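Local coordinates for protein mitochondrial association factor 1 (Toxoplasma gondii, PDB 6BXS) that belongs to a parasite gene locus required for manipulating host mitochondria and has a macro domain that may bind ADP-ribose, at residues 146-152 and 165-171. Sequence-based numbering, arbitrary orientation.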
ATOM      1  N   ALA A 146      -3.730   2.925   9.093  1.00 23.16           N
ATOM      2  CA  ALA A 146      -2.329   3.255   9.318  1.00 22.73           C
ATOM      3  C   ALA A 146      -1.539   3.024   8.039  1.00 22.84           C
ATOM      4  O   ALA A 146      -1.574   1.931   7.474  1.00 22.55           O
ATOM      5  CB  ALA A 146      -1.757   2.427  10.456  1.00 22.34           C
ATOM      6  N   THR A 147      -0.831   4.055   7.590  1.00 24.19           N
ATOM      7  CA  THR A 147      -0.064   3.990   6.352  1.00 18.79           C
ATOM      8  C   THR A 147       1.382   4.405   6.597  1.00 20.24           C
ATOM      9  O   THR A 147       1.648   5.453   7.184  1.00 19.58           O
ATOM     10  CB  THR A 147      -0.675   4.891   5.262  1.00 25.28           C
ATOM     11  OG1 THR A 147      -2.032   4.500   5.023  1.00 28.01           O
ATOM     12  CG2 THR A 147       0.118   4.780   3.967  1.00 21.23           C
ATOM     13  N   PHE A 148       2.306   3.569   6.136  1.00 18.19           N
ATOM     14  CA  PHE A 148       3.730   3.819   6.295  1.00 16.24           C
ATOM     15  C   PHE A 148       4.416   3.876   4.934  1.00 20.12           C
ATOM     16  O   PHE A 148       3.984   3.224   3.985  1.00 23.20           O
ATOM     17  CB  PHE A 148       4.363   2.733   7.167  1.00 19.62           C
ATOM     18  CG  PHE A 148       3.632   2.497   8.458  1.00 16.84           C
ATOM     19  CD1 PHE A 148       2.621   1.553   8.531  1.00 19.18           C
ATOM     20  CD2 PHE A 148       3.947   3.224   9.592  1.00 20.63           C
ATOM     21  CE1 PHE A 148       1.941   1.338   9.710  1.00 20.73           C
ATOM     22  CE2 PHE A 148       3.269   3.013  10.777  1.00 20.56           C
ATOM     23  CZ  PHE A 148       2.266   2.069  10.838  1.00 23.74           C
ATOM     24  N   LEU A 149       5.477   4.672   4.850  1.00 18.49           N
ATOM     25  CA  LEU A 149       6.291   4.770   3.646  1.00 22.87           C
ATOM     26  C   LEU A 149       7.760   4.641   4.038  1.00 20.48           C
ATOM     27  O   LEU A 149       8.236   5.361   4.915  1.00 22.58           O
ATOM     28  CB  LEU A 149       6.030   6.095   2.923  1.00 18.37           C
ATOM     29  CG  LEU A 149       6.565   6.247   1.495  1.00 23.73           C
ATOM     30  CD1 LEU A 149       5.775   7.316   0.750  1.00 20.81           C
ATOM     31  CD2 LEU A 149       8.049   6.593   1.487  1.00 25.20           C
ATOM     32  N   HIS A 150       8.471   3.723   3.389  1.00 22.53           N
ATOM     33  CA  HIS A 150       9.867   3.451   3.722  1.00 23.42           C
ATOM     34  C   HIS A 150      10.783   3.621   2.517  1.00 23.24           C
ATOM     35  O   HIS A 150      10.511   3.094   1.440  1.00 21.43           O
ATOM     36  CB  HIS A 150      10.031   2.028   4.265  1.00 21.90           C
ATOM     37  CG  HIS A 150       9.162   1.718   5.444  1.00 22.41           C
ATOM     38  ND1 HIS A 150       9.462   2.140   6.721  1.00 22.39           N
ATOM     39  CD2 HIS A 150       8.014   1.007   5.542  1.00 22.85           C
ATOM     40  CE1 HIS A 150       8.528   1.713   7.554  1.00 22.78           C
ATOM     41  NE2 HIS A 150       7.639   1.024   6.863  1.00 24.72           N
ATOM     42  N   ILE A 151      11.870   4.360   2.712  1.00 21.15           N
ATOM     43  CA  ILE A 151      12.975   4.351   1.766  1.00 21.49           C
ATOM     44  C   ILE A 151      13.918   3.225   2.166  1.00 25.68           C
ATOM     45  O   ILE A 151      14.515   3.263   3.238  1.00 22.36           O
ATOM     46  CB  ILE A 151      13.736   5.689   1.740  1.00 24.60           C
ATOM     47  CG1 ILE A 151      12.769   6.842   1.461  1.00 26.54           C
ATOM     48  CG2 ILE A 151      14.843   5.641   0.690  1.00 28.62           C
ATOM     49  CD1 ILE A 151      13.418   8.212   1.457  1.00 27.39           C
ATOM     50  N   LEU A 152      14.042   2.222   1.304  1.00 26.46           N
ATOM     51  CA  LEU A 152      14.871   1.059   1.593  1.00 26.59           C
ATOM     52  C   LEU A 152      16.345   1.354   1.349  1.00 28.75           C
ATOM     53  O   LEU A 152      16.692   2.149   0.476  1.00 25.58           O
ATOM     54  CB  LEU A 152      14.430  -0.130   0.738  1.00 25.21           C
ATOM     55  CG  LEU A 152      12.996  -0.621   0.943  1.00 27.68           C
ATOM     56  CD1 LEU A 152      12.656  -1.680  -0.093  1.00 31.70           C
ATOM     57  CD2 LEU A 152      12.801  -1.168   2.350  1.00 27.92           C
ATOM     58  N   ASP A 165      13.357   1.515  -4.576  1.00 28.28           N
ATOM     59  CA  ASP A 165      13.738   1.626  -3.168  1.00 27.99           C
ATOM     60  C   ASP A 165      12.717   2.371  -2.306  1.00 25.92           C
ATOM     61  O   ASP A 165      13.061   2.889  -1.243  1.00 27.53           O
ATOM     62  CB  ASP A 165      15.098   2.316  -3.057  1.00 33.02           C
ATOM     63  CG  ASP A 165      15.070   3.746  -3.547  1.00 32.85           C
ATOM     64  OD1 ASP A 165      14.075   4.144  -4.190  1.00 32.17           O
ATOM     65  OD2 ASP A 165      16.052   4.471  -3.297  1.00 35.63           O
ATOM     66  N   VAL A 166      11.472   2.434  -2.768  1.00 23.40           N
ATOM     67  CA  VAL A 166      10.375   2.944  -1.951  1.00 23.29           C
ATOM     68  C   VAL A 166       9.257   1.914  -1.869  1.00 23.15           C
ATOM     69  O   VAL A 166       8.832   1.366  -2.886  1.00 22.66           O
ATOM     70  CB  VAL A 166       9.799   4.262  -2.502  1.00 24.22           C
ATOM     71  CG1 VAL A 166       8.630   4.738  -1.643  1.00 22.58           C
ATOM     72  CG2 VAL A 166      10.876   5.331  -2.563  1.00 24.28           C
ATOM     73  N   MET A 167       8.792   1.659  -0.650  1.00 23.35           N
ATOM     74  CA  MET A 167       7.651   0.784  -0.428  1.00 21.64           C
ATOM     75  C   MET A 167       6.662   1.471   0.494  1.00 19.65           C
ATOM     76  O   MET A 167       7.022   2.388   1.232  1.00 20.42           O
ATOM     77  CB  MET A 167       8.085  -0.558   0.173  1.00 17.64           C
ATOM     78  CG  MET A 167       8.703  -0.463   1.565  1.00 19.89           C
ATOM     79  SD  MET A 167       8.879  -2.070   2.374  1.00 27.99           S
ATOM     80  CE  MET A 167       7.179  -2.450   2.796  1.00 20.70           C
ATOM     81  N   LEU A 168       5.411   1.032   0.432  1.00 19.60           N
ATOM     82  CA  LEU A 168       4.404   1.448   1.391  1.00 19.76           C
ATOM     83  C   LEU A 168       3.845   0.225   2.105  1.00 19.03           C
ATOM     84  O   LEU A 168       3.977  -0.904   1.632  1.00 21.47           O
ATOM     85  CB  LEU A 168       3.282   2.232   0.708  1.00 22.65           C
ATOM     86  CG  LEU A 168       3.598   3.686   0.339  1.00 25.52           C
ATOM     87  CD1 LEU A 168       3.698   3.836  -1.164  1.00 26.96           C
ATOM     88  CD2 LEU A 168       2.553   4.638   0.905  1.00 29.05           C
ATOM     89  N   TYR A 169       3.224   0.476   3.250  1.00 17.81           N
ATOM     90  CA  TYR A 169       2.655  -0.561   4.100  1.00 18.12           C
ATOM     91  C   TYR A 169       1.372   0.016   4.678  1.00 17.50           C
ATOM     92  O   TYR A 169       1.387   1.102   5.258  1.00 20.57           O
ATOM     93  CB  TYR A 169       3.647  -0.969   5.198  1.00 17.28           C
ATOM     94  CG  TYR A 169       3.203  -2.089   6.125  1.00 21.29           C
ATOM     95  CD1 TYR A 169       2.212  -1.885   7.080  1.00 21.90           C
ATOM     96  CD2 TYR A 169       3.810  -3.339   6.075  1.00 22.18           C
ATOM     97  CE1 TYR A 169       1.823  -2.899   7.939  1.00 17.62           C
ATOM     98  CE2 TYR A 169       3.427  -4.362   6.932  1.00 19.93           C
ATOM     99  CZ  TYR A 169       2.434  -4.135   7.861  1.00 19.05           C
ATOM    100  OH  TYR A 169       2.047  -5.145   8.715  1.00 20.28           O
ATOM    101  N   THR A 170       0.263  -0.690   4.491  1.00 15.37           N
ATOM    102  CA  THR A 170      -1.033  -0.198   4.946  1.00 19.02           C
ATOM    103  C   THR A 170      -1.880  -1.331   5.517  1.00 22.05           C
ATOM    104  O   THR A 170      -1.704  -2.499   5.161  1.00 27.57           O
ATOM    105  CB  THR A 170      -1.808   0.509   3.802  1.00 23.56           C
ATOM    106  OG1 THR A 170      -2.875   1.286   4.355  1.00 26.85           O
ATOM    107  CG2 THR A 170      -2.369  -0.495   2.794  1.00 24.75           C
ATOM    108  N   VAL A 171      -2.798  -0.966   6.407  1.00 21.03           N
ATOM    109  CA  VAL A 171      -3.632  -1.931   7.117  1.00 25.17           C
ATOM    110  C   VAL A 171      -5.093  -1.761   6.723  1.00 21.61           C
ATOM    111  O   VAL A 171      -5.715  -0.743   7.028  1.00 24.66           O
ATOM    112  CB  VAL A 171      -3.491  -1.775   8.644  1.00 22.87           C
ATOM    113  CG1 VAL A 171      -4.377  -2.774   9.380  1.00 23.46           C
ATOM    114  CG2 VAL A 171      -2.039  -1.948   9.065  1.00 23.71           C
TER
HETATM  115  O   HOH W   1      18.205   1.947  -2.524  1.00 35.36           O
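Phe-148 lays the CD1 side of its ring beside the ring of Tyr-169, CD1 to CD1 3.8 Å, the two side chains running next to each other in the same direction. They sit on neighbouring antiparallel strands, 147-152 and 166-170, in the mixed central sheet of the macro domain; the strand axes run 161° apart in direction. Phe-148 and Tyr-169 form a hydrogen-bonded pair: Phe-148 N reaches Tyr-169 O at 2.8 Å, with the donor in the carbonyl plane, and Tyr-169 N bonds back to Phe-148 O. The oxygen of Tyr-169 also lies at the edge of the phenylalanine ring, 3.5 Å from Phe-148 CD1, because chi1 of -50° swings CG back beside the backbone N. Beyond the contact, Tyr-169 OH bonds to Thr-52 N and Phe-56 O, while Gln-94 of helix 83-103 touches both aromatic residues and bonds to His-150 NE2.

On the other face, toward helix 179-202, Leu-149 crosses both Val-166 and Leu-168 at a slant, its CD2 lying 3.7 Å from Val-166 CG1 and its CG 4.1 Å from Leu-168 CG. At the start of strand 147-152, Thr-147 OG1 and Thr-170 OG1 are joined by a weak hydrogen bond of 3.4 Å. His-150 and Met-167 make the second hydrogen-bonded pair, His-150 N to Met-167 O 2.9 Å, with Met-167 N returning a bond to His-150 O. With CG between the backbone N and the carbonyl carbon (chi1 64°) and chi2 extended, Met-167 brings SD to 4.0 Å from Leu-152 CD2, the two side chains crossing at nearly a right angle.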